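Local coordinates for putative DNA-binding protein (Bacteroides fragilis, PDB 3BS3) that probably binds DNA through a helix-turn-helix domain of the XRE family, at residues A[17-22]-A[60-65]. Sequence-based numbering, arbitrary orientation.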
loop_
_atom_site.group_PDB
_atom_site.type_symbol
_atom_site.label_atom_id
_atom_site.label_comp_id
_atom_site.label_asym_id
_atom_site.label_seq_id
_atom_site.Cartn_x
_atom_site.Cartn_y
_atom_site.Cartn_z
ATOM N N VAL A 17 3.813 15.012 -4.881
ATOM C CA VAL A 17 4.087 15.565 -6.210
ATOM C C VAL A 17 2.788 15.642 -7.002
ATOM O O VAL A 17 2.490 16.665 -7.640
ATOM C CB VAL A 17 5.130 14.722 -6.971
ATOM C CG1 VAL A 17 5.242 15.194 -8.430
ATOM C CG2 VAL A 17 6.480 14.846 -6.255
ATOM N N VAL A 18 2.019 14.566 -6.963
ATOM C CA VAL A 18 0.775 14.525 -7.748
ATOM C C VAL A 18 -0.249 15.550 -7.230
ATOM O O VAL A 18 -0.934 16.189 -8.031
ATOM C CB VAL A 18 0.210 13.112 -7.896
ATOM C CG1 VAL A 18 -1.123 13.155 -8.686
ATOM C CG2 VAL A 18 1.243 12.197 -8.592
ATOM N N LEU A 19 -0.375 15.693 -5.905
ATOM C CA LEU A 19 -1.215 16.767 -5.356
ATOM C C LEU A 19 -0.864 18.128 -5.957
ATOM O O LEU A 19 -1.735 18.917 -6.342
ATOM C CB LEU A 19 -1.090 16.847 -3.834
ATOM C CG LEU A 19 -1.956 15.826 -3.081
ATOM C CD1 LEU A 19 -1.597 15.833 -1.605
ATOM C CD2 LEU A 19 -3.462 16.122 -3.229
ATOM N N ALA A 20 0.420 18.422 -6.005
ATOM C CA ALA A 20 0.884 19.720 -6.527
ATOM C C ALA A 20 0.569 19.860 -8.022
ATOM O O ALA A 20 0.103 20.924 -8.476
ATOM C CB ALA A 20 2.363 19.873 -6.270
ATOM N N GLU A 21 0.810 18.789 -8.772
ATOM C CA GLU A 21 0.560 18.789 -10.205
ATOM C C GLU A 21 -0.932 18.974 -10.503
ATOM O O GLU A 21 -1.283 19.638 -11.500
ATOM C CB GLU A 21 1.085 17.492 -10.815
ATOM C CG GLU A 21 2.601 17.498 -10.879
ATOM C CD GLU A 21 3.183 16.218 -11.455
ATOM O OE1 GLU A 21 2.455 15.209 -11.563
ATOM O OE2 GLU A 21 4.385 16.227 -11.758
ATOM N N LYS A 22 -1.774 18.382 -9.667
ATOM C CA LYS A 22 -3.215 18.467 -9.841
ATOM C C LYS A 22 -3.827 19.693 -9.125
ATOM O O LYS A 22 -5.044 19.833 -9.065
ATOM C CB LYS A 22 -3.916 17.163 -9.399
ATOM C CG LYS A 22 -3.551 15.960 -10.291
ATOM C CD LYS A 22 -3.838 16.287 -11.783
ATOM C CE LYS A 22 -3.965 15.037 -12.662
ATOM N NZ LYS A 22 -4.705 15.320 -13.981
ATOM N N GLU A 60 -8.196 7.823 -7.669
ATOM C CA GLU A 60 -9.513 8.142 -8.233
ATOM C C GLU A 60 -9.802 9.626 -8.034
ATOM O O GLU A 60 -10.228 10.328 -8.978
ATOM C CB GLU A 60 -10.607 7.277 -7.601
ATOM C CG GLU A 60 -10.572 5.845 -8.100
ATOM C CD GLU A 60 -11.408 4.871 -7.277
ATOM O OE1 GLU A 60 -11.963 5.247 -6.216
ATOM O OE2 GLU A 60 -11.497 3.703 -7.703
ATOM N N LEU A 61 -9.542 10.111 -6.822
ATOM C CA LEU A 61 -9.795 11.522 -6.468
ATOM C C LEU A 61 -8.920 12.504 -7.252
ATOM O O LEU A 61 -9.371 13.614 -7.569
ATOM C CB LEU A 61 -9.592 11.743 -4.966
ATOM C CG LEU A 61 -10.647 11.126 -4.053
ATOM C CD1 LEU A 61 -10.213 11.209 -2.619
ATOM C CD2 LEU A 61 -12.002 11.843 -4.241
ATOM N N LEU A 62 -7.688 12.096 -7.564
ATOM C CA LEU A 62 -6.760 12.950 -8.318
ATOM C C LEU A 62 -6.820 12.715 -9.826
ATOM O O LEU A 62 -6.080 13.364 -10.583
ATOM C CB LEU A 62 -5.326 12.787 -7.799
ATOM C CG LEU A 62 -5.158 13.209 -6.336
ATOM C CD1 LEU A 62 -3.758 12.907 -5.847
ATOM C CD2 LEU A 62 -5.489 14.700 -6.120
ATOM N N ASN A 63 -7.679 11.782 -10.253
ATOM C CA ASN A 63 -7.827 11.443 -11.673
ATOM C C ASN A 63 -6.536 10.954 -12.323
ATOM O O ASN A 63 -6.192 11.363 -13.459
ATOM C CB ASN A 63 -8.392 12.630 -12.476
ATOM C CG ASN A 63 -9.762 13.063 -11.980
ATOM O OD1 ASN A 63 -10.619 12.235 -11.674
ATOM N ND2 ASN A 63 -9.963 14.368 -11.884
ATOM N N VAL A 64 -5.818 10.085 -11.599
ATOM C CA VAL A 64 -4.611 9.458 -12.148
ATOM C C VAL A 64 -4.689 7.947 -11.967
ATOM O O VAL A 64 -5.492 7.452 -11.153
ATOM C CB VAL A 64 -3.310 9.980 -11.474
ATOM C CG1 VAL A 64 -3.142 11.498 -11.690
ATOM C CG2 VAL A 64 -3.288 9.650 -9.957
ATOM N N ASP A 65 -3.891 7.222 -12.759
ATOM C CA ASP A 65 -3.677 5.780 -12.565
ATOM C C ASP A 65 -2.999 5.581 -11.212
ATOM O O ASP A 65 -2.039 6.291 -10.898
ATOM C CB ASP A 65 -2.764 5.239 -13.676
ATOM C CG ASP A 65 -2.696 3.702 -13.720
ATOM O OD1 ASP A 65 -2.433 3.027 -12.694
ATOM O OD2 ASP A 65 -2.875 3.156 -14.831
HETATM O O HOH W 1 -4.867 12.881 -15.259
#
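Leu62 meets both Val18 and Leu19, giving one methyl to each. Leu62 CD1 lies 3.9 Å from Val18 CG1, while Leu62 CD2 lies 3.8 Å from Leu19 CD2, and in both pairs the side chains cross at a slant. Val18 CG1 stands anti to the backbone N (chi1 178°), a torsion that also brings it tip to tip with Val64 CG1 at 4.0 Å. Leu69 packs on both valines and extends this apolar cluster.

Lys22 contributes at the exposed border, without a direct hydrogen bond across the segments. A bend at chi2 (-54°) folds its chain past Leu62 O, with Lys22 CE 3.4 Å from that oxygen and 3.8 Å from Val64 CG1. The ammonium is linked by water instead: Lys22 NZ donates to a water at 2.8 Å, which in turn donates to Asn63 O at 2.7 Å.

Asn63, with positive phi (59°) and bonds back into the last turn, forms a Schellman motif. The chain thereby turns so that Val64 joins Leu62 against Val18. The buried Val18, Leu19 and Leu62 contribute to the core where helix 15-21 meets the end of helix 52-62, in a compact helical fold consistent with XRE-type helix-turn-helix proteins.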